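Local coordinates for protein beta-n-acetylhexosaminidase (Streptococcus pneumoniae, PDB 4AZI) that removes terminal beta-linked N-acetylglucosamine residues from glycans, as a family 20 glycoside hydrolase catalytic module of a pneumococcal exo-beta-D-N-acetylglucosaminidase, at residues L7-V12 and K354-A359; R29-A34 and K107-I112; T61-T66 and N152-N157; K142-T147 and A185-S190; A359-L364 and L393-N398. The protein carries 2 engineered substitutions. All coordinates share one frame; numbering follows the deposited sequence. Where two conformers were deposited one is given.

Contact 1 (L7-V12 and K354-A359); sequences LAKNKV and KDYFRA
Lys11, a buried lysine at the start of the first barrel strand, makes the tight part of this contact. Its CG stands over one face of the Phe357 ring, 3.6 Å from the ring centroid and only 14° off the normal, which qualifies as a CH-pi interaction; the lysine chain and the phenylalanine side chain run antiparallel to one another. The lysine chain then bends at chi2 (79°) and chi3 (51°), folding NZ back to its own backbone side. There NZ donates to Tyr356 O at 2.7 Å, approaching nearly along the C=O axis, and to Lys9 O at 2.8 Å, in the carbonyl plane. Beyond the ring, Tyr39 meets Phe357 edge-to-face.

Packing is looser toward the outside, where Leu7, Lys9 and Arg358 are partly exposed. Leu7 lays CD2 against the backbone of 355-358, with its closest approach, 3.7 Å, to Tyr356 O; the same CD2 lies 4.1 Å from Arg358 CG. Lys9 runs alongside Tyr356, its CD 4.1 Å from Tyr356 CE1, while its NZ is held elsewhere by Thr321 and Asn307. The contact thus joins the first strand of the (beta/alpha)8 barrel, 10-16, to the chain leaving its last helix, 339-352. With two main-chain oxygens gripping NZ, the buried ammonium is probably stabilised by carbonyl dipoles without a carboxylate partner within the two segments.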
# COMPACT_ATOMS: atom_id res chain seq x y z
N LEU A 7 9.29 -9.03 15.78
CA LEU A 7 9.16 -9.83 14.57
C LEU A 7 7.72 -9.92 14.09
O LEU A 7 7.47 -10.18 12.90
CB LEU A 7 9.74 -11.23 14.76
CG LEU A 7 11.26 -11.39 14.68
CD1 LEU A 7 11.66 -12.80 15.08
CD2 LEU A 7 11.80 -11.07 13.28
N ALA A 8 6.78 -9.70 15.01
CA ALA A 8 5.36 -9.74 14.66
C ALA A 8 4.86 -8.43 14.04
O ALA A 8 3.78 -8.40 13.46
CB ALA A 8 4.52 -10.14 15.87
N LYS A 9 5.64 -7.36 14.15
CA LYS A 9 5.28 -6.11 13.49
C LYS A 9 5.34 -6.25 11.97
O LYS A 9 6.14 -7.04 11.45
CB LYS A 9 6.17 -4.96 13.96
CG LYS A 9 5.79 -4.45 15.35
CD LYS A 9 6.24 -3.01 15.56
CE LYS A 9 5.50 -2.40 16.74
NZ LYS A 9 5.77 -0.95 16.87
N ASN A 10 4.50 -5.49 11.27
CA ASN A 10 4.53 -5.45 9.81
C ASN A 10 5.75 -4.71 9.29
O ASN A 10 6.07 -3.63 9.79
CB ASN A 10 3.26 -4.78 9.26
CG ASN A 10 2.02 -5.63 9.45
OD1 ASN A 10 1.30 -5.47 10.44
ND2 ASN A 10 1.76 -6.52 8.50
N LYS A 11 6.45 -5.30 8.32
CA LYS A 11 7.52 -4.61 7.58
C LYS A 11 7.13 -4.58 6.12
O LYS A 11 7.09 -5.62 5.44
CB LYS A 11 8.88 -5.30 7.76
CG LYS A 11 9.57 -5.05 9.10
CD LYS A 11 9.02 -5.89 10.24
CE LYS A 11 8.96 -7.37 9.86
NZ LYS A 11 8.69 -8.22 11.05
N VAL A 12 6.84 -3.38 5.63
CA VAL A 12 6.15 -3.26 4.35
C VAL A 12 6.96 -2.43 3.34
O VAL A 12 7.54 -1.40 3.70
CB VAL A 12 4.73 -2.66 4.54
CG1 VAL A 12 3.92 -2.76 3.26
CG2 VAL A 12 3.99 -3.38 5.66
N LYS A 354 17.64 -4.66 12.15
CA LYS A 354 17.79 -6.13 12.09
C LYS A 354 16.94 -6.89 13.12
O LYS A 354 16.59 -8.05 12.88
CB LYS A 354 19.25 -6.53 12.21
CG LYS A 354 20.08 -6.24 10.97
CD LYS A 354 21.51 -6.74 11.15
CE LYS A 354 22.37 -6.44 9.94
NZ LYS A 354 22.83 -5.02 9.95
N ASP A 355 16.61 -6.25 14.24
CA ASP A 355 15.72 -6.81 15.25
C ASP A 355 14.28 -6.99 14.77
O ASP A 355 13.56 -7.86 15.26
CB ASP A 355 15.72 -5.94 16.52
CG ASP A 355 15.86 -4.45 16.22
OD1 ASP A 355 16.52 -4.09 15.21
OD2 ASP A 355 15.34 -3.63 17.00
N TYR A 356 13.86 -6.17 13.81
CA TYR A 356 12.49 -6.21 13.30
C TYR A 356 12.31 -7.11 12.09
O TYR A 356 11.24 -7.67 11.89
CB TYR A 356 12.00 -4.79 12.99
CG TYR A 356 11.73 -3.98 14.23
CD1 TYR A 356 10.51 -4.07 14.90
CD2 TYR A 356 12.70 -3.12 14.75
CE1 TYR A 356 10.27 -3.33 16.04
CE2 TYR A 356 12.47 -2.38 15.89
CZ TYR A 356 11.25 -2.49 16.53
OH TYR A 356 11.02 -1.75 17.66
N PHE A 357 13.36 -7.24 11.29
CA PHE A 357 13.30 -8.01 10.05
C PHE A 357 13.71 -9.46 10.23
O PHE A 357 14.64 -9.75 10.99
CB PHE A 357 14.16 -7.33 8.98
CG PHE A 357 13.56 -6.06 8.45
CD1 PHE A 357 13.57 -4.89 9.21
CD2 PHE A 357 12.95 -6.03 7.20
CE1 PHE A 357 13.00 -3.72 8.73
CE2 PHE A 357 12.38 -4.86 6.71
CZ PHE A 357 12.40 -3.70 7.47
N ARG A 358 13.02 -10.35 9.53
CA ARG A 358 13.35 -11.78 9.56
C ARG A 358 14.68 -12.06 8.90
O ARG A 358 15.13 -11.31 8.02
CB ARG A 358 12.27 -12.60 8.84
CG ARG A 358 10.96 -12.77 9.61
CD ARG A 358 10.03 -13.72 8.88
NE ARG A 358 10.26 -15.11 9.27
CZ ARG A 358 9.77 -16.18 8.64
NH1 ARG A 358 9.01 -16.04 7.55
NH2 ARG A 358 10.04 -17.40 9.10
N ALA A 359 15.32 -13.14 9.34
CA ALA A 359 16.42 -13.75 8.60
C ALA A 359 15.91 -14.23 7.24
O ALA A 359 14.71 -14.26 7.00
CB ALA A 359 17.00 -14.91 9.40

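Contact 2 (R29-A34 and K107-I112); sequences RIVDKA and KDIGLI
Ile109 gives the largest single share of the buried surface, with two atoms reaching the helix. Its CG1 lies 4.2 Å from Val31 O and 4.5 Å from Val31 CG1, and its CD1, carried on by a chi2 of -58°, comes to 4.4 Å from Ala34 CB. Two residues earlier, Lys107 crosses Asp32 obliquely: the aliphatic CE sits 3.4 Å from Asp32 OD1, whereas Lys107 NZ is 4.0 Å from Asp32 OD1, too far for a salt bridge. Val31 CG1 also rests on Lys107 CD at 4.2 Å. No hydrogen bond spans the two segments.

In the (beta/alpha)8 barrel, helix 24-37 follows strand 10-16, and here it packs over the entry to strand 110-117; strand 41-45 lies between, with Val42 touching both Val31 and Ile109. What sets Ile109 in place is the end of the preceding helix, 94-106. Asp108, with positive phi, is the C-prime residue of a Schellman motif in which Ile109 N pairs with Ala104 O, so the helix ends and the chain passes on into the strand. The charged ends have partners further out: Asp32 OD1 accepts from Tyr103 OH, and Lys107 NZ, bent off the extended chain at chi4 (-66°), bonds Asn362 OD1.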
# COMPACT_ATOMS: atom_id res chain seq x y z
N ARG A 29 9.94 -10.27 -8.39
CA ARG A 29 11.30 -9.93 -7.95
C ARG A 29 11.34 -9.06 -6.68
O ARG A 29 12.19 -9.25 -5.81
CB ARG A 29 12.07 -9.23 -9.06
CG ARG A 29 12.53 -10.15 -10.17
CD ARG A 29 13.92 -9.77 -10.61
NE ARG A 29 14.92 -10.25 -9.64
CZ ARG A 29 16.21 -9.89 -9.64
NH1 ARG A 29 16.68 -9.05 -10.54
NH2 ARG A 29 17.02 -10.40 -8.72
N ILE A 30 10.42 -8.10 -6.60
CA ILE A 30 10.23 -7.30 -5.38
C ILE A 30 9.84 -8.20 -4.19
O ILE A 30 10.40 -8.06 -3.10
CB ILE A 30 9.18 -6.18 -5.61
CG1 ILE A 30 9.76 -5.10 -6.53
CG2 ILE A 30 8.69 -5.60 -4.28
CD1 ILE A 30 8.73 -4.17 -7.14
N VAL A 31 8.88 -9.11 -4.41
CA VAL A 31 8.48 -10.12 -3.42
C VAL A 31 9.69 -10.93 -2.93
O VAL A 31 9.88 -11.09 -1.72
CB VAL A 31 7.40 -11.07 -4.00
CG1 VAL A 31 7.28 -12.35 -3.18
CG2 VAL A 31 6.05 -10.38 -4.09
N ASP A 32 10.48 -11.41 -3.88
CA ASP A 32 11.74 -12.13 -3.63
C ASP A 32 12.70 -11.35 -2.75
O ASP A 32 13.22 -11.88 -1.77
CB ASP A 32 12.47 -12.42 -4.96
CG ASP A 32 11.80 -13.49 -5.78
OD1 ASP A 32 10.89 -14.17 -5.26
OD2 ASP A 32 12.20 -13.66 -6.95
N LYS A 33 12.95 -10.10 -3.13
CA LYS A 33 13.83 -9.22 -2.38
C LYS A 33 13.28 -8.92 -1.00
O LYS A 33 14.05 -8.85 -0.04
CB LYS A 33 14.10 -7.92 -3.14
CG LYS A 33 15.31 -7.15 -2.63
CD LYS A 33 16.59 -7.94 -2.84
CE LYS A 33 17.80 -7.22 -2.27
NZ LYS A 33 19.04 -8.03 -2.42
N ALA A 34 11.97 -8.75 -0.89
CA ALA A 34 11.32 -8.53 0.41
C ALA A 34 11.46 -9.76 1.30
O ALA A 34 11.76 -9.65 2.49
CB ALA A 34 9.86 -8.16 0.24
N LYS A 107 6.13 -17.53 0.17
CA LYS A 107 7.29 -16.96 0.84
C LYS A 107 6.91 -16.18 2.10
O LYS A 107 7.69 -15.35 2.58
CB LYS A 107 8.07 -16.09 -0.14
CG LYS A 107 8.80 -16.90 -1.21
CD LYS A 107 9.25 -16.02 -2.36
CE LYS A 107 9.81 -16.86 -3.50
NZ LYS A 107 11.07 -17.53 -3.09
N ASP A 108 5.71 -16.46 2.64
CA ASP A 108 5.17 -15.81 3.84
C ASP A 108 5.18 -14.27 3.72
O ASP A 108 5.45 -13.56 4.68
CB ASP A 108 5.91 -16.27 5.11
CG ASP A 108 5.71 -17.77 5.42
OD1 ASP A 108 4.62 -18.31 5.15
OD2 ASP A 108 6.65 -18.39 5.95
N ILE A 109 4.90 -13.78 2.52
CA ILE A 109 4.76 -12.35 2.24
C ILE A 109 3.28 -12.09 1.96
O ILE A 109 2.69 -12.74 1.10
CB ILE A 109 5.62 -11.92 1.02
CG1 ILE A 109 7.13 -12.09 1.28
CG2 ILE A 109 5.31 -10.49 0.59
CD1 ILE A 109 7.69 -11.33 2.48
N GLY A 110 2.67 -11.17 2.70
CA GLY A 110 1.32 -10.75 2.39
C GLY A 110 1.30 -9.73 1.26
O GLY A 110 2.30 -9.05 1.00
N LEU A 111 0.17 -9.62 0.57
CA LEU A 111 -0.06 -8.50 -0.32
C LEU A 111 -1.10 -7.55 0.29
O LEU A 111 -2.13 -7.99 0.80
CB LEU A 111 -0.50 -8.95 -1.72
CG LEU A 111 -0.62 -7.79 -2.72
CD1 LEU A 111 0.66 -7.60 -3.51
CD2 LEU A 111 -1.80 -7.99 -3.65
N ILE A 112 -0.82 -6.26 0.23
CA ILE A 112 -1.80 -5.25 0.59
C ILE A 112 -2.13 -4.38 -0.61
O ILE A 112 -1.35 -3.50 -0.98
CB ILE A 112 -1.35 -4.35 1.77
CG1 ILE A 112 -0.81 -5.17 2.94
CG2 ILE A 112 -2.50 -3.45 2.21
CD1 ILE A 112 -0.12 -4.33 4.01

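Contact 3 (T61-T66 and N152-N157); sequences TANGKT and NEEAMN
A beta-hairpin with a two-residue loop, a type I' turn from Ala62 to Lys65, docks by its tip on the first turn of helix 153-170. The turn is closed in both directions, Ala62 N bonding Lys65 O and Lys65 N bonding Ala62 O. Asn63, the first of its two positive-phi residues (phi 63°), points its amide at the helix and uses both ends of it. Asn63 ND2 donates to Glu154 O at 2.8 Å, in the carbonyl plane on a lone pair, with an N-H...O angle of 162°. Asn63 OD1 accepts from Asn157 ND2 at 3.0 Å, a donor that stands above the carbonyl plane; the two amide planes are 44° apart. A weak bond from Asn63 ND2 also runs to Tyr67 OH.

On the helix side the N terminus is capped by Asn152, whose OD1 accepts from Ala155 N at 3.3 Å, while Asn152 ND2 is satisfied by Asn135 O. Carbon atoms add van der Waals contact: Ala62 CB leans on Asn157 O at 3.6 Å, and Glu154 CG lies 3.5 Å from Asn63 ND2. One ordered water links the one pair of opposite charges in this surface contact. Lys65 NZ and Glu154 OE2 stand 4.6 Å apart, and the water accepts from Lys65 NZ at 2.9 Å and donates to Glu154 OE2 at 3.1 Å.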
# COMPACT_ATOMS: atom_id res chain seq x y z
N THR A 61 -23.18 -2.73 -11.45
CA THR A 61 -24.56 -2.30 -11.28
C THR A 61 -24.63 -1.15 -10.28
O THR A 61 -24.19 -1.28 -9.15
CB THR A 61 -25.44 -3.46 -10.79
OG1 THR A 61 -25.26 -4.57 -11.66
CG2 THR A 61 -26.92 -3.06 -10.80
N ALA A 62 -25.17 -0.02 -10.74
CA ALA A 62 -25.33 1.19 -9.95
C ALA A 62 -26.28 2.13 -10.67
O ALA A 62 -26.40 2.08 -11.90
CB ALA A 62 -23.99 1.87 -9.72
N ASN A 63 -26.94 2.99 -9.91
CA ASN A 63 -27.79 4.04 -10.47
C ASN A 63 -28.97 3.48 -11.27
O ASN A 63 -29.43 4.11 -12.22
CB ASN A 63 -26.96 4.99 -11.35
CG ASN A 63 -25.88 5.70 -10.56
OD1 ASN A 63 -26.14 6.23 -9.49
ND2 ASN A 63 -24.67 5.72 -11.10
N GLY A 64 -29.45 2.30 -10.87
CA GLY A 64 -30.60 1.65 -11.50
C GLY A 64 -30.30 0.93 -12.80
O GLY A 64 -31.21 0.38 -13.43
N LYS A 65 -29.03 0.90 -13.19
CA LYS A 65 -28.64 0.28 -14.46
C LYS A 65 -27.40 -0.59 -14.32
O LYS A 65 -26.79 -0.65 -13.25
CB LYS A 65 -28.42 1.36 -15.52
CG LYS A 65 -27.28 2.33 -15.22
CD LYS A 65 -26.69 2.92 -16.49
CE LYS A 65 -27.60 3.98 -17.10
NZ LYS A 65 -27.91 5.08 -16.14
N THR A 66 -27.05 -1.29 -15.40
CA THR A 66 -25.81 -2.04 -15.44
C THR A 66 -24.89 -1.51 -16.51
O THR A 66 -25.33 -1.07 -17.58
CB THR A 66 -26.03 -3.55 -15.69
OG1 THR A 66 -26.58 -3.76 -17.00
CG2 THR A 66 -26.95 -4.12 -14.64
N ASN A 152 -21.97 14.47 -6.45
CA ASN A 152 -22.43 13.74 -7.62
C ASN A 152 -22.75 12.27 -7.30
O ASN A 152 -21.88 11.39 -7.43
CB ASN A 152 -21.42 13.84 -8.77
CG ASN A 152 -21.95 13.24 -10.06
OD1 ASN A 152 -22.95 12.52 -10.05
ND2 ASN A 152 -21.28 13.52 -11.17
N GLU A 153 -24.00 12.01 -6.91
CA GLU A 153 -24.48 10.66 -6.58
C GLU A 153 -24.20 9.60 -7.65
O GLU A 153 -23.77 8.50 -7.33
CB GLU A 153 -25.99 10.69 -6.29
CG GLU A 153 -26.36 10.90 -4.83
CD GLU A 153 -27.64 10.16 -4.46
OE1 GLU A 153 -28.72 10.56 -4.93
OE2 GLU A 153 -27.56 9.16 -3.70
N GLU A 154 -24.46 9.94 -8.91
CA GLU A 154 -24.21 9.02 -10.02
C GLU A 154 -22.77 8.53 -10.08
O GLU A 154 -22.51 7.34 -10.25
CB GLU A 154 -24.59 9.70 -11.34
CG GLU A 154 -24.41 8.84 -12.58
CD GLU A 154 -24.97 9.52 -13.81
OE1 GLU A 154 -24.72 10.73 -13.99
OE2 GLU A 154 -25.68 8.85 -14.58
N ALA A 155 -21.82 9.46 -9.92
CA ALA A 155 -20.41 9.13 -9.90
C ALA A 155 -20.03 8.34 -8.64
O ALA A 155 -19.31 7.33 -8.73
CB ALA A 155 -19.57 10.40 -10.02
N MET A 156 -20.51 8.80 -7.49
CA MET A 156 -20.32 8.17 -6.19
C MET A 156 -20.91 6.75 -6.14
O MET A 156 -20.27 5.83 -5.63
CB MET A 156 -20.97 9.01 -5.08
CG MET A 156 -20.36 10.40 -4.90
SD MET A 156 -19.02 10.42 -3.70
CE MET A 156 -19.96 10.69 -2.20
N ASN A 157 -22.12 6.59 -6.68
CA ASN A 157 -22.73 5.27 -6.73
C ASN A 157 -21.91 4.33 -7.59
O ASN A 157 -21.69 3.17 -7.23
CB ASN A 157 -24.19 5.33 -7.19
CG ASN A 157 -25.12 5.84 -6.10
OD1 ASN A 157 -24.80 5.79 -4.92
ND2 ASN A 157 -26.29 6.33 -6.50
O HOH W 1 -25.22 5.95 -15.61

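Contact 4 (K142-T147 and A185-S190); sequences KVSKTT and ANDATS. With EDO (1,2-ethanediol), chain F.
Three hydrogen bonds to protein atoms grip Ser144 OG. It accepts from Thr146 N and from Thr147 N, making an ST turn and an ST motif, and donates to Asp187 OD1 at 2.6 Å. With OG anti to the backbone N (chi1 171°), the hydroxyl sits between its own turning chain and the incoming carboxylate. That carboxylate is itself firmly held. Asp187 OD1 takes Ser144 OG on its syn lone pair and receives Thr146 OG1 (2.9 Å) from well above the carboxylate plane, the two side chains meeting tip to tip. Asp187 OD2 takes Lys145 N, also on the syn side, at 2.7 Å and an almost straight N-H...O angle of 175°. A water donating to OD2 at 2.6 Å links it to Lys142 NZ, which otherwise stays 4.5 Å from OD2.

At the end of the 142-147 segment, Thr147 OG1 accepts from Ala185 N at 2.8 Å; nearer its start, Ala188 CB packs on Ser144 CB at 3.8 Å. Asp187 belongs to a short, weakly bonded helix about 186-189. It sits in the loop following barrel strand 176-180, just beyond Asp182 and Glu183 of the inhibitor pocket, which probably correspond to the Asp-Glu pair that, in family 20, assists attack by the substrate's acetamido group. Asn186 ND2 bonds an ethanediol that also bonds Glu183 OE2. Two hydroxyl donors, a backbone N-H and a water on one carboxylate should favour its ionised form, the anion that joins the 142-147 corner to the loop after strand 176-180.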
# COMPACT_ATOMS: atom_id res chain seq x y z
N LYS A 142 -10.46 25.18 -10.30
CA LYS A 142 -10.65 24.71 -11.66
C LYS A 142 -11.29 23.33 -11.58
O LYS A 142 -11.50 22.80 -10.49
CB LYS A 142 -9.33 24.63 -12.42
CG LYS A 142 -8.28 23.71 -11.83
CD LYS A 142 -7.26 23.33 -12.90
CE LYS A 142 -6.04 22.68 -12.28
NZ LYS A 142 -5.17 22.00 -13.28
N VAL A 143 -11.62 22.77 -12.74
CA VAL A 143 -12.10 21.40 -12.81
C VAL A 143 -10.93 20.46 -12.51
O VAL A 143 -9.90 20.51 -13.18
CB VAL A 143 -12.75 21.08 -14.17
CG1 VAL A 143 -13.14 19.61 -14.26
CG2 VAL A 143 -13.97 21.97 -14.37
N SER A 144 -11.09 19.64 -11.48
CA SER A 144 -10.03 18.73 -11.07
C SER A 144 -9.84 17.61 -12.09
O SER A 144 -10.80 17.15 -12.71
CB SER A 144 -10.32 18.13 -9.69
OG SER A 144 -9.41 17.08 -9.40
N LYS A 145 -8.60 17.17 -12.25
CA LYS A 145 -8.32 16.01 -13.06
C LYS A 145 -8.13 14.75 -12.22
O LYS A 145 -7.97 13.66 -12.77
CB LYS A 145 -7.09 16.24 -13.93
CG LYS A 145 -7.32 17.31 -14.99
CD LYS A 145 -6.66 16.90 -16.30
CE LYS A 145 -7.58 17.24 -17.46
NZ LYS A 145 -8.69 16.27 -17.63
N THR A 146 -8.16 14.90 -10.90
CA THR A 146 -7.79 13.81 -10.00
C THR A 146 -8.91 13.33 -9.10
O THR A 146 -8.89 12.18 -8.65
CB THR A 146 -6.61 14.18 -9.07
OG1 THR A 146 -7.01 15.21 -8.16
CG2 THR A 146 -5.41 14.65 -9.88
N THR A 147 -9.88 14.21 -8.85
CA THR A 147 -10.78 14.05 -7.72
C THR A 147 -12.27 14.07 -8.08
O THR A 147 -12.69 14.83 -8.96
CB THR A 147 -10.48 15.13 -6.66
OG1 THR A 147 -9.16 14.90 -6.13
CG2 THR A 147 -11.48 15.11 -5.54
N ALA A 185 -8.36 16.56 -4.07
CA ALA A 185 -8.39 17.69 -5.02
C ALA A 185 -7.16 18.59 -4.96
O ALA A 185 -7.27 19.80 -5.23
CB ALA A 185 -9.67 18.51 -4.85
N ASN A 186 -6.00 18.03 -4.64
CA ASN A 186 -4.81 18.87 -4.54
C ASN A 186 -4.56 19.69 -5.81
O ASN A 186 -4.11 20.83 -5.73
CB ASN A 186 -3.57 18.06 -4.13
CG ASN A 186 -3.27 16.90 -5.06
OD1 ASN A 186 -4.03 16.58 -5.97
ND2 ASN A 186 -2.14 16.24 -4.81
N ASP A 187 -4.91 19.13 -6.96
CA ASP A 187 -4.66 19.76 -8.25
C ASP A 187 -5.56 20.97 -8.52
O ASP A 187 -5.26 21.78 -9.40
CB ASP A 187 -4.79 18.73 -9.38
CG ASP A 187 -6.23 18.36 -9.69
OD1 ASP A 187 -7.01 18.00 -8.77
OD2 ASP A 187 -6.58 18.42 -10.89
N ALA A 188 -6.64 21.08 -7.77
CA ALA A 188 -7.68 22.08 -8.03
C ALA A 188 -7.83 23.07 -6.88
O ALA A 188 -8.71 23.91 -6.92
CB ALA A 188 -9.01 21.39 -8.30
N THR A 189 -6.97 22.96 -5.87
CA THR A 189 -7.05 23.81 -4.68
C THR A 189 -5.67 24.24 -4.18
O THR A 189 -5.55 24.73 -3.07
CB THR A 189 -7.73 23.06 -3.51
OG1 THR A 189 -6.94 21.91 -3.17
CG2 THR A 189 -9.16 22.63 -3.86
N SER A 190 -4.64 24.06 -5.02
CA SER A 190 -3.22 24.19 -4.62
C SER A 190 -2.91 23.47 -3.30
O SER A 190 -2.32 24.04 -2.38
CB SER A 190 -2.74 25.65 -4.59
OG SER A 190 -3.20 26.35 -5.73
C1 EDO F . 1.81 15.36 -4.82
O1 EDO F . 2.11 14.67 -3.61
C2 EDO F . 1.13 14.41 -5.81
O2 EDO F . -0.20 14.13 -5.36
O HOH W 2 -4.97 19.26 -12.78
O HOH W 3 -5.76 13.86 -5.62

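Contact 5 (A359-L364 and L393-N398); sequences ANYNAL and LNYNLN
The two segments run close only at one end, with CA atoms of Ala359 and Asn398 4.6 Å apart, and then diverge to 8.0 Å between CA atoms of Tyr361 and Tyr395; at the close end Ala359 N donates to Leu397 O at 3.0 Å in a nearly straight bond (176°).

Tyr361 spans the wider separation. CG lies anti to the carbonyl carbon (chi1 -82°), and the ring reaches into the curve of the 393-398 loop, where its hydroxyl is held from two sides. Tyr361 OH donates to Asn394 O at 2.6 Å, on a lone pair in the carbonyl plane, and accepts from Leu397 N at 2.9 Å. Asn394 O lies at the ring edge, near its plane, and Leu397 CB backs the hydroxyl at 3.4 Å. Further along, Leu364 and Leu393 meet tip to tip, CD1 to CD1 at 3.6 Å, and Leu364 CD2 comes to 3.6 Å from Tyr395 CE1, the side chains crossing at about a right angle.

Tyr361 is also the N-cap of helix 362-368, and Asn360 and Asn394 each form an Asx turn, shaping the two loops. Leu405 of helix 402-414 touches both Tyr361 and Leu397, so the contact ties together the helical segments that follow the barrel. Since the phenol both donates and accepts, one hydroxyl satisfies a main-chain oxygen and a main-chain N-H of a loop lacking regular secondary structure.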
# COMPACT_ATOMS: atom_id res chain seq x y z
N ALA A 359 15.32 -13.14 9.34
CA ALA A 359 16.42 -13.75 8.60
C ALA A 359 15.91 -14.23 7.24
O ALA A 359 14.71 -14.26 7.00
CB ALA A 359 17.00 -14.91 9.40
N ASN A 360 16.83 -14.58 6.35
CA ASN A 360 16.47 -15.06 5.02
C ASN A 360 16.24 -16.57 5.03
O ASN A 360 17.17 -17.35 5.21
CB ASN A 360 17.56 -14.68 4.00
CG ASN A 360 17.24 -15.14 2.59
OD1 ASN A 360 16.19 -15.74 2.32
ND2 ASN A 360 18.15 -14.85 1.67
N TYR A 361 14.98 -16.95 4.81
CA TYR A 361 14.54 -18.34 4.91
C TYR A 361 14.43 -19.05 3.56
O TYR A 361 13.91 -20.17 3.50
CB TYR A 361 13.22 -18.42 5.68
CG TYR A 361 13.44 -18.39 7.17
CD1 TYR A 361 13.71 -19.57 7.87
CD2 TYR A 361 13.43 -17.19 7.88
CE1 TYR A 361 13.94 -19.56 9.23
CE2 TYR A 361 13.66 -17.17 9.24
CZ TYR A 361 13.92 -18.36 9.91
OH TYR A 361 14.16 -18.34 11.26
N ASN A 362 14.93 -18.42 2.50
CA ASN A 362 14.81 -18.99 1.15
C ASN A 362 15.64 -20.25 0.92
O ASN A 362 15.13 -21.22 0.36
CB ASN A 362 15.08 -17.94 0.07
CG ASN A 362 13.88 -17.04 -0.17
OD1 ASN A 362 12.81 -17.50 -0.59
ND2 ASN A 362 14.06 -15.75 0.11
N ALA A 363 16.90 -20.22 1.35
CA ALA A 363 17.76 -21.41 1.28
C ALA A 363 17.14 -22.60 2.02
O ALA A 363 17.19 -23.73 1.53
CB ALA A 363 19.16 -21.11 1.80
N LEU A 364 16.55 -22.33 3.19
CA LEU A 364 15.83 -23.35 3.95
C LEU A 364 14.70 -23.99 3.14
O LEU A 364 14.60 -25.22 3.10
CB LEU A 364 15.30 -22.80 5.29
CG LEU A 364 14.54 -23.78 6.19
CD1 LEU A 364 15.34 -25.06 6.43
CD2 LEU A 364 14.16 -23.16 7.52
N LEU A 393 15.59 -26.94 13.24
CA LEU A 393 15.29 -25.72 12.49
C LEU A 393 14.58 -24.68 13.35
O LEU A 393 13.66 -25.02 14.10
CB LEU A 393 14.45 -26.05 11.25
CG LEU A 393 15.06 -26.99 10.20
CD1 LEU A 393 14.08 -27.21 9.06
CD2 LEU A 393 16.40 -26.49 9.69
N ASN A 394 15.02 -23.43 13.25
CA ASN A 394 14.43 -22.33 14.01
C ASN A 394 13.79 -21.35 13.03
O ASN A 394 14.49 -20.69 12.26
CB ASN A 394 15.50 -21.62 14.85
CG ASN A 394 14.92 -20.60 15.82
OD1 ASN A 394 13.81 -20.10 15.65
ND2 ASN A 394 15.70 -20.27 16.85
N TYR A 395 12.46 -21.26 13.07
CA TYR A 395 11.71 -20.38 12.16
C TYR A 395 11.54 -18.95 12.69
O TYR A 395 10.95 -18.10 12.02
CB TYR A 395 10.36 -21.01 11.79
CG TYR A 395 10.51 -22.23 10.90
CD1 TYR A 395 10.57 -22.10 9.52
CD2 TYR A 395 10.60 -23.52 11.45
CE1 TYR A 395 10.71 -23.21 8.70
CE2 TYR A 395 10.75 -24.64 10.64
CZ TYR A 395 10.80 -24.48 9.26
OH TYR A 395 10.94 -25.57 8.44
N ASN A 396 12.10 -18.68 13.86
CA ASN A 396 11.88 -17.42 14.57
C ASN A 396 13.08 -16.46 14.57
O ASN A 396 13.13 -15.54 15.39
CB ASN A 396 11.47 -17.71 16.02
CG ASN A 396 10.35 -18.73 16.12
OD1 ASN A 396 9.37 -18.68 15.39
ND2 ASN A 396 10.50 -19.65 17.06
N LEU A 397 14.03 -16.67 13.66
CA LEU A 397 15.27 -15.89 13.67
C LEU A 397 15.14 -14.55 12.92
O LEU A 397 14.52 -14.48 11.86
CB LEU A 397 16.45 -16.71 13.13
CG LEU A 397 16.84 -17.96 13.95
CD1 LEU A 397 17.77 -18.87 13.18
CD2 LEU A 397 17.45 -17.58 15.30
N ASN A 398 15.72 -13.50 13.51
CA ASN A 398 15.72 -12.18 12.89
C ASN A 398 16.98 -11.99 12.04
O ASN A 398 17.83 -12.87 11.99
CB ASN A 398 15.51 -11.06 13.92
CG ASN A 398 16.66 -10.91 14.91
OD1 ASN A 398 17.83 -11.12 14.58
ND2 ASN A 398 16.33 -10.52 16.14

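In the fold
From the N terminus, contact 1 opens at 7-12 and closes at 354-359, enclosing contacts 2, 3 and 4 and bringing the first barrel strand to the chain that leaves the last barrel helix. Contact 2, from 29-34 to 107-112, ties helix 24-37 to strand 110-117. Contact 3 opens within that span, at 61-66, and closes at 152-157, tying the 60-67 hairpin to helix 153-170; it crosses contact 2 and also contact 4, which joins the 142-147 corner to 185-190, after strand 176-180. Contact 5 follows in series from 359-364 to 393-398, joining the start of helix 362-368 to the loop before helix 402-414 and sharing Ala359 with contact 1.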